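Local coordinates for periplasmic sugar-binding protein (Chloroflexus aurantiacus, PDB 4RXU) that binds beta-D-glucopyranose in this crystal and probably serves as the periplasmic solute-binding component of an ABC-type sugar transporter, at residues Tyr158-Ala163 with Ile191-Glu196; Phe172-Trp177 with Asp209-Ile214; Ala176-Gln181 with Lys203-Arg208. One frame throughout, in Å; residues are numbered along the deposited sequence.

Interaction 1: residues Tyr158-Ala163 with Ile191-Glu196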
ATOM      1  N   TYR A 158     -10.077  -7.707 -14.349  1.00  8.48           N
ATOM      2  CA  TYR A 158      -9.814  -8.577 -13.224  1.00  8.07           C
ATOM      3  C   TYR A 158      -9.379  -7.702 -12.046  1.00  8.70           C
ATOM      4  O   TYR A 158      -8.416  -6.927 -12.158  1.00 10.37           O
ATOM      5  CB  TYR A 158      -8.729  -9.581 -13.596  1.00  9.44           C
ATOM      6  CG  TYR A 158      -9.204 -10.598 -14.631  1.00  9.49           C
ATOM      7  CD1 TYR A 158      -9.271 -10.283 -15.990  1.00 10.01           C
ATOM      8  CD2 TYR A 158      -9.599 -11.866 -14.240  1.00  9.38           C
ATOM      9  CE1 TYR A 158      -9.708 -11.215 -16.934  1.00 12.78           C
ATOM     10  CE2 TYR A 158     -10.050 -12.800 -15.168  1.00 10.10           C
ATOM     11  CZ  TYR A 158     -10.109 -12.474 -16.517  1.00 11.05           C
ATOM     12  OH  TYR A 158     -10.565 -13.422 -17.435  1.00 13.64           O
ATOM     13  N   LEU A 159     -10.105  -7.809 -10.938  1.00  8.75           N
ATOM     14  CA  LEU A 159      -9.857  -6.969  -9.750  1.00  8.16           C
ATOM     15  C   LEU A 159      -9.110  -7.752  -8.699  1.00  7.68           C
ATOM     16  O   LEU A 159      -9.411  -8.935  -8.477  1.00  9.58           O
ATOM     17  CB  LEU A 159     -11.191  -6.506  -9.142  1.00  7.86           C
ATOM     18  CG  LEU A 159     -12.130  -5.702 -10.058  1.00  9.92           C
ATOM     19  CD1 LEU A 159     -13.485  -5.507  -9.401  1.00 11.24           C
ATOM     20  CD2 LEU A 159     -11.529  -4.367 -10.500  1.00 13.12           C
ATOM     21  N   TYR A 160      -8.155  -7.097  -8.032  1.00  7.08           N
ATOM     22  CA  TYR A 160      -7.424  -7.708  -6.913  1.00  7.78           C
ATOM     23  C   TYR A 160      -7.229  -6.664  -5.834  1.00  7.17           C
ATOM     24  O   TYR A 160      -7.280  -5.457  -6.082  1.00  8.65           O
ATOM     25  CB  TYR A 160      -6.074  -8.300  -7.362  1.00  9.48           C
ATOM     26  CG  TYR A 160      -6.295  -9.398  -8.390  1.00  8.68           C
ATOM     27  CD1 TYR A 160      -6.665 -10.685  -7.983  1.00 10.43           C
ATOM     28  CD2 TYR A 160      -6.218  -9.135  -9.760  1.00 10.07           C
ATOM     29  CE1 TYR A 160      -6.893 -11.705  -8.909  1.00  9.26           C
ATOM     30  CE2 TYR A 160      -6.477 -10.138 -10.693  1.00  8.66           C
ATOM     31  CZ  TYR A 160      -6.810 -11.422 -10.262  1.00  9.20           C
ATOM     32  OH  TYR A 160      -7.048 -12.418 -11.190  1.00 11.16           O
ATOM     33  N   ALA A 161      -7.072  -7.156  -4.616  1.00  8.75           N
ATOM     34  CA  ALA A 161      -6.983  -6.282  -3.450  1.00  9.49           C
ATOM     35  C   ALA A 161      -5.976  -6.755  -2.414  1.00  7.75           C
ATOM     36  O   ALA A 161      -5.508  -7.907  -2.430  1.00  9.02           O
ATOM     37  CB  ALA A 161      -8.369  -6.126  -2.787  1.00  9.51           C
ATOM     38  N   GLY A 162      -5.673  -5.832  -1.507  1.00  8.24           N
ATOM     39  CA  GLY A 162      -4.793  -6.101  -0.363  1.00  7.40           C
ATOM     40  C   GLY A 162      -5.501  -6.859   0.763  1.00  8.60           C
ATOM     41  O   GLY A 162      -6.649  -7.302   0.603  1.00  7.63           O
ATOM     42  N   ALA A 163      -4.800  -7.007   1.893  1.00  8.75           N
ATOM     43  CA  ALA A 163      -5.341  -7.658   3.090  1.00  8.89           C
ATOM     44  C   ALA A 163      -6.383  -6.797   3.786  1.00  7.37           C
ATOM     45  O   ALA A 163      -6.147  -5.610   4.017  1.00  9.13           O
ATOM     46  CB  ALA A 163      -4.211  -7.991   4.063  1.00 10.22           C
ATOM     47  N   ILE A 191     -16.376  -7.061 -15.419  1.00  9.30           N
ATOM     48  CA  ILE A 191     -15.674  -7.707 -14.318  1.00  8.80           C
ATOM     49  C   ILE A 191     -15.710  -9.223 -14.468  1.00  9.30           C
ATOM     50  O   ILE A 191     -16.789  -9.802 -14.571  1.00 13.10           O
ATOM     51  CB  ILE A 191     -16.305  -7.355 -12.971  1.00  8.70           C
ATOM     52  CG1 ILE A 191     -16.268  -5.842 -12.701  1.00  9.61           C
ATOM     53  CG2 ILE A 191     -15.594  -8.089 -11.824  1.00  9.09           C
ATOM     54  CD1 ILE A 191     -17.206  -5.426 -11.585  1.00  9.74           C
ATOM     55  N   LYS A 192     -14.550  -9.871 -14.416  1.00 10.48           N
ATOM     56  CA  LYS A 192     -14.488 -11.317 -14.646  1.00  9.45           C
ATOM     57  C   LYS A 192     -14.210 -12.184 -13.433  1.00 11.04           C
ATOM     58  O   LYS A 192     -14.311 -13.407 -13.547  1.00 14.86           O
ATOM     59  CB  LYS A 192     -13.420 -11.656 -15.684  1.00 10.58           C
ATOM     60  CG  LYS A 192     -13.620 -10.908 -16.983  1.00 10.44           C
ATOM     61  CD  LYS A 192     -14.903 -11.346 -17.653  1.00 12.78           C
ATOM     62  CE  LYS A 192     -15.107 -10.588 -18.953  1.00 15.96           C
ATOM     63  NZ  LYS A 192     -16.217 -11.227 -19.695  1.00 17.60           N
ATOM     64  N   ASN A 193     -13.878 -11.584 -12.286  1.00 10.66           N
ATOM     65  CA  ASN A 193     -13.507 -12.381 -11.114  1.00  9.78           C
ATOM     66  C   ASN A 193     -14.118 -11.979  -9.772  1.00 11.37           C
ATOM     67  O   ASN A 193     -13.541 -12.224  -8.725  1.00 13.97           O
ATOM     68  CB  ASN A 193     -12.000 -12.436 -10.974  1.00 10.02           C
ATOM     69  CG  ASN A 193     -11.410 -11.112 -10.574  1.00 13.65           C
ATOM     70  OD1 ASN A 193     -11.963 -10.062 -10.885  1.00 10.19           O
ATOM     71  ND2 ASN A 193     -10.266 -11.159  -9.895  1.00 10.72           N
ATOM     72  N   SER A 194     -15.287 -11.360  -9.793  1.00  9.49           N
ATOM     73  CA  SER A 194     -15.933 -11.020  -8.532  1.00 10.32           C
ATOM     74  C   SER A 194     -17.415 -10.802  -8.717  1.00 10.27           C
ATOM     75  O   SER A 194     -17.861  -9.741  -9.156  1.00 10.98           O
ATOM     76  CB  SER A 194     -15.316  -9.762  -7.873  1.00  9.64           C
ATOM     77  OG  SER A 194     -16.071  -9.364  -6.742  1.00  9.38           O
ATOM     78  N   SER A 195     -18.196 -11.799  -8.336  1.00 10.56           N
ATOM     79  CA  SER A 195     -19.637 -11.672  -8.374  1.00 10.22           C
ATOM     80  C   SER A 195     -20.151 -10.571  -7.451  1.00 10.00           C
ATOM     81  O   SER A 195     -21.156  -9.908  -7.735  1.00 10.94           O
ATOM     82  CB  SER A 195     -20.311 -13.008  -8.009  1.00 12.64           C
ATOM     83  OG  SER A 195     -20.019 -13.426  -6.684  1.00 18.13           O
ATOM     84  N   GLU A 196     -19.441 -10.349  -6.354  1.00 10.19           N
ATOM     85  CA  GLU A 196     -19.866  -9.312  -5.427  1.00 12.15           C
ATOM     86  C   GLU A 196     -19.698  -7.943  -6.077  1.00 10.57           C
ATOM     87  O   GLU A 196     -20.573  -7.077  -5.925  1.00  9.79           O
ATOM     88  CB  GLU A 196     -19.084  -9.377  -4.116  1.00 12.22           C
ATOM     89  CG  GLU A 196     -19.303 -10.652  -3.288  1.00 14.79           C
ATOM     90  CD  GLU A 196     -20.588 -10.688  -2.465  1.00 18.84           C
ATOM     91  OE1 GLU A 196     -21.312  -9.693  -2.431  1.00 18.02           O
ATOM     92  OE2 GLU A 196     -20.850 -11.706  -1.795  1.00 35.67           O
TER

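Interaction 2: residues Phe172-Trp177 with Asp209-Ile214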
ATOM      1  N   PHE A 172      -7.007   1.896  -1.122  1.00  6.53           N
ATOM      2  CA  PHE A 172      -6.563   1.646  -2.483  1.00  8.54           C
ATOM      3  C   PHE A 172      -7.743   1.157  -3.321  1.00  8.16           C
ATOM      4  O   PHE A 172      -7.888   1.516  -4.478  1.00  7.90           O
ATOM      5  CB  PHE A 172      -5.485   0.579  -2.549  1.00  8.27           C
ATOM      6  CG  PHE A 172      -4.241   0.877  -1.768  1.00  8.46           C
ATOM      7  CD1 PHE A 172      -3.651   2.139  -1.722  1.00  8.90           C
ATOM      8  CD2 PHE A 172      -3.619  -0.164  -1.118  1.00  8.20           C
ATOM      9  CE1 PHE A 172      -2.487   2.351  -0.983  1.00  9.83           C
ATOM     10  CE2 PHE A 172      -2.459   0.037  -0.410  1.00  8.28           C
ATOM     11  CZ  PHE A 172      -1.892   1.289  -0.332  1.00 10.44           C
ATOM     12  N   PHE A 173      -8.564   0.286  -2.740  1.00  8.47           N
ATOM     13  CA  PHE A 173      -9.677  -0.241  -3.496  1.00  8.72           C
ATOM     14  C   PHE A 173     -10.690   0.881  -3.796  1.00  6.89           C
ATOM     15  O   PHE A 173     -11.219   0.984  -4.917  1.00  8.41           O
ATOM     16  CB  PHE A 173     -10.387  -1.376  -2.792  1.00  9.06           C
ATOM     17  CG  PHE A 173     -11.428  -1.996  -3.651  1.00 10.53           C
ATOM     18  CD1 PHE A 173     -11.082  -2.897  -4.637  1.00 11.91           C
ATOM     19  CD2 PHE A 173     -12.748  -1.576  -3.546  1.00 12.44           C
ATOM     20  CE1 PHE A 173     -12.058  -3.413  -5.480  1.00 16.28           C
ATOM     21  CE2 PHE A 173     -13.710  -2.087  -4.360  1.00 17.38           C
ATOM     22  CZ  PHE A 173     -13.364  -2.980  -5.345  1.00 13.22           C
ATOM     23  N   GLU A 174     -10.987   1.698  -2.796  1.00  8.50           N
ATOM     24  CA  GLU A 174     -11.941   2.784  -3.010  1.00  7.78           C
ATOM     25  C   GLU A 174     -11.452   3.709  -4.132  1.00  8.84           C
ATOM     26  O   GLU A 174     -12.226   4.118  -4.987  1.00  8.95           O
ATOM     27  CB  GLU A 174     -12.161   3.594  -1.725  1.00  9.38           C
ATOM     28  CG  GLU A 174     -13.088   4.794  -1.932  1.00 11.15           C
ATOM     29  CD  GLU A 174     -13.314   5.623  -0.681  1.00 16.11           C
ATOM     30  OE1 GLU A 174     -12.988   5.167   0.442  1.00 19.43           O
ATOM     31  OE2 GLU A 174     -13.850   6.741  -0.819  1.00 22.75           O
ATOM     32  N   GLY A 175     -10.187   4.112  -4.072  1.00  9.17           N
ATOM     33  CA  GLY A 175      -9.652   5.045  -5.063  1.00  9.29           C
ATOM     34  C   GLY A 175      -9.801   4.490  -6.471  1.00  7.67           C
ATOM     35  O   GLY A 175     -10.194   5.203  -7.457  1.00  9.51           O
ATOM     36  N   ALA A 176      -9.529   3.194  -6.583  1.00  8.77           N
ATOM     37  CA  ALA A 176      -9.675   2.518  -7.884  1.00  9.11           C
ATOM     38  C   ALA A 176     -11.127   2.387  -8.311  1.00  8.46           C
ATOM     39  O   ALA A 176     -11.484   2.629  -9.466  1.00  9.05           O
ATOM     40  CB  ALA A 176      -9.019   1.141  -7.843  1.00  8.78           C
ATOM     41  N   TRP A 177     -11.969   1.978  -7.374  1.00 10.70           N
ATOM     42  CA  TRP A 177     -13.383   1.751  -7.667  1.00  9.06           C
ATOM     43  C   TRP A 177     -14.046   3.017  -8.183  1.00  8.70           C
ATOM     44  O   TRP A 177     -14.909   2.978  -9.073  1.00  9.61           O
ATOM     45  CB  TRP A 177     -14.117   1.297  -6.409  1.00  8.57           C
ATOM     46  CG  TRP A 177     -15.565   0.950  -6.649  1.00  9.91           C
ATOM     47  CD1 TRP A 177     -16.647   1.694  -6.292  1.00 11.60           C
ATOM     48  CD2 TRP A 177     -16.077  -0.226  -7.315  1.00  9.31           C
ATOM     49  NE1 TRP A 177     -17.805   1.051  -6.684  1.00  9.70           N
ATOM     50  CE2 TRP A 177     -17.484  -0.138  -7.291  1.00  9.89           C
ATOM     51  CE3 TRP A 177     -15.482  -1.360  -7.893  1.00 11.50           C
ATOM     52  CZ2 TRP A 177     -18.309  -1.136  -7.851  1.00  9.95           C
ATOM     53  CZ3 TRP A 177     -16.295  -2.355  -8.436  1.00 12.29           C
ATOM     54  CH2 TRP A 177     -17.695  -2.233  -8.413  1.00 11.26           C
ATOM     55  N   ASP A 209     -18.554  -2.356   4.479  1.00 10.39           N
ATOM     56  CA  ASP A 209     -18.999  -3.755   4.481  1.00 11.83           C
ATOM     57  C   ASP A 209     -19.168  -4.261   3.048  1.00 11.31           C
ATOM     58  O   ASP A 209     -18.883  -5.427   2.737  1.00  9.66           O
ATOM     59  CB  ASP A 209     -20.328  -3.894   5.218  1.00 13.88           C
ATOM     60  CG  ASP A 209     -20.180  -3.931   6.710  1.00 19.60           C
ATOM     61  OD1 ASP A 209     -19.048  -3.848   7.211  1.00 18.88           O
ATOM     62  OD2 ASP A 209     -21.226  -4.025   7.387  1.00 21.54           O
ATOM     63  N   GLU A 210     -19.657  -3.393   2.159  1.00 10.02           N
ATOM     64  CA  GLU A 210     -19.763  -3.776   0.747  1.00 11.19           C
ATOM     65  C   GLU A 210     -18.386  -3.969   0.114  1.00 10.30           C
ATOM     66  O   GLU A 210     -18.150  -4.987  -0.542  1.00 11.48           O
ATOM     67  CB  GLU A 210     -20.566  -2.768  -0.058  1.00 11.72           C
ATOM     68  CG  GLU A 210     -22.042  -2.788   0.279  1.00 13.10           C
ATOM     69  CD  GLU A 210     -22.808  -1.558  -0.200  1.00 14.21           C
ATOM     70  OE1 GLU A 210     -22.179  -0.508  -0.494  1.00 10.87           O
ATOM     71  OE2 GLU A 210     -24.070  -1.625  -0.217  1.00 18.91           O
ATOM     72  N   MET A 211     -17.480  -3.012   0.337  1.00 10.12           N
ATOM     73  CA  MET A 211     -16.112  -3.162  -0.169  1.00 10.08           C
ATOM     74  C   MET A 211     -15.495  -4.457   0.380  1.00 10.49           C
ATOM     75  O   MET A 211     -14.789  -5.180  -0.329  1.00  9.88           O
ATOM     76  CB  MET A 211     -15.207  -2.008   0.228  1.00 15.91           C
ATOM     77  CG  MET A 211     -15.416  -0.724  -0.523  1.00 15.65           C
ATOM     78  SD  MET A 211     -14.069   0.471  -0.239  1.00 13.99           S
ATOM     79  CE  MET A 211     -14.820   1.357   1.106  1.00 25.26           C
ATOM     80  N   ALA A 212     -15.774  -4.752   1.647  1.00  8.37           N
ATOM     81  CA  ALA A 212     -15.180  -5.914   2.285  1.00  8.43           C
ATOM     82  C   ALA A 212     -15.623  -7.216   1.622  1.00  8.54           C
ATOM     83  O   ALA A 212     -14.895  -8.169   1.620  1.00 10.01           O
ATOM     84  CB  ALA A 212     -15.496  -5.929   3.765  1.00  9.59           C
ATOM     85  N   LYS A 213     -16.843  -7.258   1.093  1.00  8.62           N
ATOM     86  CA  LYS A 213     -17.329  -8.450   0.349  1.00 10.04           C
ATOM     87  C   LYS A 213     -16.559  -8.633  -0.957  1.00 11.28           C
ATOM     88  O   LYS A 213     -16.232  -9.743  -1.341  1.00 10.76           O
ATOM     89  CB  LYS A 213     -18.829  -8.378   0.036  1.00 11.25           C
ATOM     90  CG  LYS A 213     -19.703  -8.375   1.277  1.00 12.54           C
ATOM     91  CD  LYS A 213     -21.152  -8.625   0.954  1.00 21.94           C
ATOM     92  CE  LYS A 213     -21.813  -7.389   0.429  1.00 29.02           C
ATOM     93  NZ  LYS A 213     -23.217  -7.731   0.069  1.00 36.36           N
ATOM     94  N   ILE A 214     -16.273  -7.522  -1.632  1.00  9.17           N
ATOM     95  CA  ILE A 214     -15.488  -7.595  -2.853  1.00  9.18           C
ATOM     96  C   ILE A 214     -14.072  -8.021  -2.521  1.00  8.82           C
ATOM     97  O   ILE A 214     -13.537  -8.960  -3.128  1.00  9.23           O
ATOM     98  CB  ILE A 214     -15.477  -6.260  -3.644  1.00  9.09           C
ATOM     99  CG1 ILE A 214     -16.903  -5.868  -4.055  1.00 10.62           C
ATOM    100  CG2 ILE A 214     -14.586  -6.388  -4.875  1.00  8.96           C
ATOM    101  CD1 ILE A 214     -16.966  -4.446  -4.581  1.00  9.74           C
TER

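Interaction 3: residues Ala176-Gln181 with Lys203-Arg208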
ATOM      1  N   ALA A 176      -9.529   3.194  -6.583  1.00  8.77           N
ATOM      2  CA  ALA A 176      -9.675   2.518  -7.884  1.00  9.11           C
ATOM      3  C   ALA A 176     -11.127   2.387  -8.311  1.00  8.46           C
ATOM      4  O   ALA A 176     -11.484   2.629  -9.466  1.00  9.05           O
ATOM      5  CB  ALA A 176      -9.019   1.141  -7.843  1.00  8.78           C
ATOM      6  N   TRP A 177     -11.969   1.978  -7.374  1.00 10.70           N
ATOM      7  CA  TRP A 177     -13.383   1.751  -7.667  1.00  9.06           C
ATOM      8  C   TRP A 177     -14.046   3.017  -8.183  1.00  8.70           C
ATOM      9  O   TRP A 177     -14.909   2.978  -9.073  1.00  9.61           O
ATOM     10  CB  TRP A 177     -14.117   1.297  -6.409  1.00  8.57           C
ATOM     11  CG  TRP A 177     -15.565   0.950  -6.649  1.00  9.91           C
ATOM     12  CD1 TRP A 177     -16.647   1.694  -6.292  1.00 11.60           C
ATOM     13  CD2 TRP A 177     -16.077  -0.226  -7.315  1.00  9.31           C
ATOM     14  NE1 TRP A 177     -17.805   1.051  -6.684  1.00  9.70           N
ATOM     15  CE2 TRP A 177     -17.484  -0.138  -7.291  1.00  9.89           C
ATOM     16  CE3 TRP A 177     -15.482  -1.360  -7.893  1.00 11.50           C
ATOM     17  CZ2 TRP A 177     -18.309  -1.136  -7.851  1.00  9.95           C
ATOM     18  CZ3 TRP A 177     -16.295  -2.355  -8.436  1.00 12.29           C
ATOM     19  CH2 TRP A 177     -17.695  -2.233  -8.413  1.00 11.26           C
ATOM     20  N   LYS A 178     -13.665   4.147  -7.602  1.00 10.25           N
ATOM     21  CA  LYS A 178     -14.300   5.402  -7.983  1.00  9.93           C
ATOM     22  C   LYS A 178     -13.901   5.884  -9.367  1.00 11.28           C
ATOM     23  O   LYS A 178     -14.539   6.787  -9.899  1.00 10.90           O
ATOM     24  CB  LYS A 178     -14.153   6.452  -6.890  1.00 11.74           C
ATOM     25  CG  LYS A 178     -14.827   5.942  -5.610  1.00 20.53           C
ATOM     26  CD  LYS A 178     -15.221   7.045  -4.701  1.00 21.69           C
ATOM     27  CE  LYS A 178     -16.214   6.631  -3.645  1.00 17.81           C
ATOM     28  NZ  LYS A 178     -16.169   7.715  -2.633  1.00 31.15           N
ATOM     29  N   VAL A 179     -12.879   5.251  -9.950  1.00  9.73           N
ATOM     30  CA  VAL A 179     -12.542   5.433 -11.359  1.00 10.32           C
ATOM     31  C   VAL A 179     -13.116   4.315 -12.225  1.00  8.84           C
ATOM     32  O   VAL A 179     -13.632   4.562 -13.326  1.00 12.99           O
ATOM     33  CB  VAL A 179     -11.003   5.530 -11.529  1.00 12.60           C
ATOM     34  CG1 VAL A 179     -10.580   5.449 -12.992  1.00 11.11           C
ATOM     35  CG2 VAL A 179     -10.477   6.811 -10.889  1.00 13.03           C
ATOM     36  N   LEU A 180     -13.006   3.084 -11.754  1.00  9.58           N
ATOM     37  CA  LEU A 180     -13.482   1.964 -12.559  1.00 10.82           C
ATOM     38  C   LEU A 180     -15.006   1.835 -12.664  1.00 10.71           C
ATOM     39  O   LEU A 180     -15.519   1.442 -13.708  1.00  9.42           O
ATOM     40  CB  LEU A 180     -12.896   0.632 -12.076  1.00  8.53           C
ATOM     41  CG  LEU A 180     -11.383   0.492 -12.110  1.00 10.23           C
ATOM     42  CD1 LEU A 180     -10.940  -0.721 -11.297  1.00 13.40           C
ATOM     43  CD2 LEU A 180     -10.864   0.396 -13.530  1.00 14.71           C
ATOM     44  N   GLN A 181     -15.717   2.151 -11.586  1.00  9.01           N
ATOM     45  CA  GLN A 181     -17.138   1.879 -11.547  1.00 11.45           C
ATOM     46  C   GLN A 181     -17.905   2.560 -12.700  1.00  9.97           C
ATOM     47  O   GLN A 181     -18.724   1.912 -13.363  1.00 10.09           O
ATOM     48  CB  GLN A 181     -17.729   2.191 -10.163  1.00  9.96           C
ATOM     49  CG  GLN A 181     -19.221   1.905 -10.038  1.00 10.69           C
ATOM     50  CD  GLN A 181     -20.110   2.996 -10.647  1.00 13.84           C
ATOM     51  OE1 GLN A 181     -19.791   4.193 -10.580  1.00 13.32           O
ATOM     52  NE2 GLN A 181     -21.247   2.584 -11.218  1.00 15.20           N
ATOM     53  N   LYS A 203     -23.107   1.034  -8.246  1.00  9.61           N
ATOM     54  CA  LYS A 203     -23.035   1.805  -7.004  1.00  9.59           C
ATOM     55  C   LYS A 203     -21.638   2.389  -6.881  1.00  8.79           C
ATOM     56  O   LYS A 203     -20.684   1.659  -6.702  1.00 11.77           O
ATOM     57  CB  LYS A 203     -23.388   0.936  -5.774  1.00 10.35           C
ATOM     58  CG  LYS A 203     -23.486   1.724  -4.458  1.00 11.93           C
ATOM     59  CD  LYS A 203     -24.063   0.908  -3.299  1.00 15.08           C
ATOM     60  CE  LYS A 203     -24.095   1.729  -2.006  1.00 23.41           C
ATOM     61  NZ  LYS A 203     -24.789   0.987  -0.943  1.00 27.95           N
ATOM     62  N   LEU A 204     -21.531   3.707  -6.967  1.00  9.46           N
ATOM     63  CA  LEU A 204     -20.231   4.358  -6.870  1.00  8.70           C
ATOM     64  C   LEU A 204     -19.704   4.404  -5.429  1.00  8.63           C
ATOM     65  O   LEU A 204     -18.537   4.157  -5.190  1.00 12.06           O
ATOM     66  CB  LEU A 204     -20.310   5.756  -7.451  1.00 10.80           C
ATOM     67  CG  LEU A 204     -19.023   6.590  -7.450  1.00 12.25           C
ATOM     68  CD1 LEU A 204     -17.970   6.002  -8.390  1.00 14.00           C
ATOM     69  CD2 LEU A 204     -19.370   8.039  -7.806  1.00 13.15           C
ATOM     70  N   ASP A 205     -20.567   4.754  -4.475  1.00 11.90           N
ATOM     71  CA  ASP A 205     -20.164   4.922  -3.055  1.00 14.23           C
ATOM     72  C   ASP A 205     -20.454   3.687  -2.251  1.00 15.28           C
ATOM     73  O   ASP A 205     -21.516   3.549  -1.658  1.00 22.14           O
ATOM     74  CB  ASP A 205     -20.939   6.058  -2.407  1.00 20.62           C
ATOM     75  CG  ASP A 205     -20.562   7.375  -2.936  1.00 37.10           C
ATOM     76  OD1 ASP A 205     -19.655   7.426  -3.783  1.00 41.19           O
ATOM     77  OD2 ASP A 205     -21.179   8.361  -2.499  1.00 46.14           O
ATOM     78  N   LEU A 206     -19.505   2.785  -2.234  1.00 12.25           N
ATOM     79  CA  LEU A 206     -19.643   1.571  -1.476  1.00 12.40           C
ATOM     80  C   LEU A 206     -19.430   1.807   0.018  1.00 13.40           C
ATOM     81  O   LEU A 206     -18.569   2.571   0.457  1.00 14.39           O
ATOM     82  CB  LEU A 206     -18.623   0.541  -1.939  1.00 12.00           C
ATOM     83  CG  LEU A 206     -18.657   0.188  -3.413  1.00 12.21           C
ATOM     84  CD1 LEU A 206     -17.590  -0.860  -3.682  1.00 12.60           C
ATOM     85  CD2 LEU A 206     -20.031  -0.323  -3.811  1.00 13.46           C
ATOM     86  N   THR A 207     -20.200   1.092   0.809  1.00 13.02           N
ATOM     87  CA  THR A 207     -19.933   1.071   2.239  1.00 14.42           C
ATOM     88  C   THR A 207     -18.689   0.200   2.509  1.00 12.47           C
ATOM     89  O   THR A 207     -18.251  -0.597   1.657  1.00 13.38           O
ATOM     90  CB  THR A 207     -21.103   0.494   3.045  1.00 14.11           C
ATOM     91  OG1 THR A 207     -21.230  -0.893   2.757  1.00 13.71           O
ATOM     92  CG2 THR A 207     -22.440   1.218   2.751  1.00 17.09           C
ATOM     93  N   ARG A 208     -18.149   0.300   3.709  1.00 13.48           N
ATOM     94  CA  ARG A 208     -17.015  -0.525   4.065  1.00 13.50           C
ATOM     95  C   ARG A 208     -17.365  -2.007   4.016  1.00 12.30           C
ATOM     96  O   ARG A 208     -16.582  -2.804   3.552  1.00 11.81           O
ATOM     97  CB  ARG A 208     -16.508  -0.152   5.453  1.00 13.36           C
ATOM     98  CG  ARG A 208     -15.243  -0.900   5.833  1.00 17.04           C
ATOM     99  CD  ARG A 208     -14.716  -0.462   7.192  1.00 32.04           C
ATOM    100  NE  ARG A 208     -13.889  -1.506   7.752  1.00 43.17           N
ATOM    101  CZ  ARG A 208     -12.567  -1.514   7.774  1.00 40.56           C
ATOM    102  NH1 ARG A 208     -11.862  -0.497   7.271  1.00 37.84           N
ATOM    103  NH2 ARG A 208     -11.970  -2.568   8.305  1.00 26.77           N
TER

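Interaction 1: residues Tyr158-Ala163 with Ile191-Glu196
Asn193 lays its carboxamide against the backbone of Leu159 and pairs with it twice. Leu159 N donates to Asn193 OD1 at 2.9 Å in a nearly straight bond (168°), and Asn193 ND2 returns a bond of 2.8 Å to Leu159 O. Both donors stand somewhat out of the plane of the carbonyl they approach, and together the two bonds fix the amide's rotation. The torsion that brings CG there, chi1 70°, sets it between the backbone N and the carbonyl carbon, the crowded position. ND2 also rides 3.4 Å above the Tyr160 ring plane, offset toward the rim, and has a further bond to Asn234 OD1, which Tyr160 OH shares. Replacing Asn193 by an alanine would probably leave the Leu159 N-H and C=O without these mates and open a gap over the Tyr160 ring. The contact continues the edge of the parallel sheet in this lobe of the periplasmic-binding-protein fold: just past the end of strand 189-191 the Asn193 side chain takes over from backbone pairing, against the last residue of strand 155-159. Ser194, next along, is the N-cap of helix 195-199. Close packing continues where Lys192 CB sits over one face of the Tyr158 ring, 3.8 Å from the centroid, a CH-pi contact, and where Leu159 CD1 meets Ile191 CG2 at 4.1 Å. On the looser side, the rest of the partly exposed Lys192 chain leads away, bending at chi2, with NZ in a salt bridge with Asp242; the backbone O of Asp242 is hydrogen-bonded to Tyr158 OH.

Interaction 2: residues Phe172-Trp177 with Asp209-Ile214
The Phe173 ring takes Met211 at its edge and Ile214 obliquely at its far end, while the Trp177 indole receives Ile214 CD1 over one face. The sulfur, Met211 SD, lies near the plane of the phenyl ring, 5.5 Å from the centroid and 82° off the normal, a Met-aromatic contact made at the edge, with Phe173 CD2 the ring atom it meets. The two side chains slide past each other in opposite directions, and SD also rests on Glu174 CB at 3.9 Å. At the ring's tip Phe173 CZ comes within 3.7 Å of Ile214 CG2, and Ile214 CD1 lies 4.0 Å from both CZ and CE2 of Phe173; here the side chains cross at about a right angle. The carboxylate of Glu174 turns to Lys178, and Phe170 and Leu206 also touch Met211. With no hydrogen bond across it, the contact is apolar packing of two helices whose short segments cross at 93°, axes 11.2 Å apart. Phe172, beside Phe173 on helix 167-185, instead touches the bound glucose, and the crossing is part of the helical packing that flanks the parallel sheet of one lobe in this periplasmic-binding-protein fold.

Interaction 3: residues Ala176-Gln181 with Lys203-Arg208
Trp177 NE1 donates to Lys203 O at 2.9 Å, the one hydrogen bond across this contact. The bond is fairly straight (162°), with the oxygen in the indole plane and the nitrogen in the plane of the carbonyl, so the ring is held edge-on to the loop backbone. Leu204 O lies in the same plane at that edge, 3.3 Å from Trp177 CD1. A second polar link is weaker: Lys178 NZ and Asp205 OD1 form a long salt bridge of 3.7 Å. The ammonium has its stronger partner in Glu174, one turn back on the same helix, and would probably be drawn toward both carboxylates. Gln181 places its amide beside the loop, with OE1 3.4 Å from Leu204 CD1 and NE2 hydrogen-bonded to Gln201 O. Its CG, anti to the backbone N (chi1 -179°), lies near Lys203 O, and the bend at chi2 carries CD toward Leu204.

Outward from these bonds, the indole is sandwiched. Leu206 CD1 stands over one face in a CH-pi contact, 3.6 Å from the centroid of the five-membered ring and 13° off its normal, the two side chains crossing at about a right angle. Gln181 CB lies 3.6 Å above the opposite face, offset toward the rim. The Leu204 side chain crosses that of Lys178 at about a right angle, its CD1 against Lys178 CA and CB, and also touches Pro182.

Residues 203-207 are the later part of the loop between helices 195-199 and 208-218, with Thr207 the N-cap of the second. On another side of helix 167-185, Ala176 and Leu180 meet Leu249 of strand 246-249.

Interactions 1 and 2 are buried; interaction 3 reaches the surface, with Leu204 and Asp205 exposed. Interactions 2 and 3 share Trp177 of helix 167-185 and meet through Leu206, which packs on Phe173, Met211 and Ile214; a salt bridge from Lys203 NZ to Glu210 OE2 also joins their segments. Interaction 1 lies at the sheet edge, touching interaction 2 where Ser194 packs on Ile214 and interaction 3 where Leu159 meets Leu180. The chemistry follows position: paired side-chain-to-backbone bonds extend the sheet edge in 1, sulfur, rings and aliphatic groups fill the helix crossing in 2, and one indole bond with peripheral charges fastens the loop in 3.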